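PDB 7CDY: glucose dehydrogenase, which belongs to the glucose/sorbosone dehydrogenase family, adopts a beta-propeller fold and carries a bound calcium ion. Local coordinates for residues G87-G91 with K118-G122. Residues are numbered along the deposited sequence; the frame is centred on the assembly and turned at random.
Sequences GGKAG and KLSVG
A90 and S120 form a single antiparallel, hydrogen-bonded bridge: A90 N donates to S120 O at 2.8 Å, and S120 N returns the bond to A90 O at 2.9 Å. L119 and S120 together face A90, a classic beta bulge; the two bonds join the loop after strand 109-114 to strand 90-99 of this beta-propeller. L119 N comes within 3.3 Å of A90 O, but the angle is too poor for a hydrogen bond, and it bonds instead to N144 OD1. On one flank K118 reaches across the strand, its CB 3.6 Å from A90 O and its CG 3.7 Å from G91 N; the chain stays extended until chi4 (-74°), where it turns and NZ forms a salt bridge with E83, whose backbone also pairs with G91. K89 sets its CB against K118 O at 3.2 Å and lies side by side with V121, CD 3.6 Å from V121 CG1. Across the bridge, S120 CB packs against A90 O. With chi1 at -176°, S120 OG stands anti to its own nitrogen and closes an ST turn, accepting from G122 N at 2.9 Å while also bonding to N123 O.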
loop_
_atom_site.group_PDB
_atom_site.type_symbol
_atom_site.label_atom_id
_atom_site.label_comp_id
_atom_site.label_asym_id
_atom_site.label_seq_id
_atom_site.Cartn_x
_atom_site.Cartn_y
_atom_site.Cartn_z
ATOM N N GLY A 87 22.903 -3.867 12.565
ATOM C CA GLY A 87 22.486 -4.998 13.366
ATOM C C GLY A 87 21.715 -6.065 12.628
ATOM O O GLY A 87 21.115 -6.925 13.275
ATOM N N GLY A 88 21.717 -6.046 11.298
ATOM C CA GLY A 88 20.934 -7.011 10.553
ATOM C C GLY A 88 19.439 -6.825 10.688
ATOM O O GLY A 88 18.688 -7.800 10.582
ATOM N N LYS A 89 18.988 -5.600 10.950
ATOM C CA LYS A 89 17.573 -5.260 10.940
ATOM C C LYS A 89 17.307 -4.314 9.780
ATOM O O LYS A 89 18.156 -3.492 9.423
ATOM C CB LYS A 89 17.158 -4.552 12.232
ATOM C CG LYS A 89 17.520 -5.296 13.503
ATOM C CD LYS A 89 16.790 -6.621 13.583
ATOM C CE LYS A 89 17.083 -7.330 14.895
ATOM N NZ LYS A 89 16.994 -8.811 14.771
ATOM N N ALA A 90 16.114 -4.415 9.217
ATOM C CA ALA A 90 15.716 -3.615 8.072
ATOM C C ALA A 90 14.534 -2.720 8.431
ATOM O O ALA A 90 13.853 -2.913 9.444
ATOM C CB ALA A 90 15.333 -4.514 6.893
ATOM N N GLY A 91 14.289 -1.732 7.572
ATOM C CA GLY A 91 13.120 -0.889 7.694
ATOM C C GLY A 91 12.751 -0.343 6.337
ATOM O O GLY A 91 13.519 -0.429 5.379
ATOM N N LYS A 118 15.208 0.804 12.595
ATOM C CA LYS A 118 14.988 -0.369 11.758
ATOM C C LYS A 118 14.842 -1.582 12.670
ATOM O O LYS A 118 15.782 -1.928 13.395
ATOM C CB LYS A 118 16.160 -0.557 10.794
ATOM C CG LYS A 118 16.294 0.509 9.716
ATOM C CD LYS A 118 17.577 0.292 8.914
ATOM C CE LYS A 118 17.758 1.325 7.812
ATOM N NZ LYS A 118 16.821 1.064 6.680
ATOM N N LEU A 119 13.665 -2.226 12.650
ATOM C CA LEU A 119 13.404 -3.332 13.559
ATOM C C LEU A 119 12.955 -4.617 12.880
ATOM O O LEU A 119 12.718 -5.609 13.579
ATOM C CB LEU A 119 12.343 -2.942 14.599
ATOM C CG LEU A 119 12.699 -1.761 15.508
ATOM C CD1 LEU A 119 11.521 -1.392 16.400
ATOM C CD2 LEU A 119 13.924 -2.065 16.361
ATOM N N SER A 120 12.814 -4.637 11.560
ATOM C CA SER A 120 12.275 -5.805 10.884
ATOM C C SER A 120 13.352 -6.836 10.573
ATOM O O SER A 120 14.495 -6.494 10.257
ATOM C CB SER A 120 11.609 -5.399 9.566
ATOM O OG SER A 120 11.006 -6.513 8.940
ATOM N N VAL A 121 12.961 -8.109 10.632
ATOM C CA VAL A 121 13.746 -9.209 10.086
ATOM C C VAL A 121 13.017 -9.883 8.930
ATOM O O VAL A 121 13.305 -11.037 8.590
ATOM C CB VAL A 121 14.199 -10.215 11.162
ATOM C CG1 VAL A 121 15.044 -9.511 12.213
ATOM C CG2 VAL A 121 12.998 -10.892 11.797
ATOM N N GLY A 122 12.070 -9.181 8.317
ATOM C CA GLY A 122 11.379 -9.705 7.158
ATOM C C GLY A 122 9.895 -9.405 7.089
ATOM O O GLY A 122 9.285 -9.563 6.029
#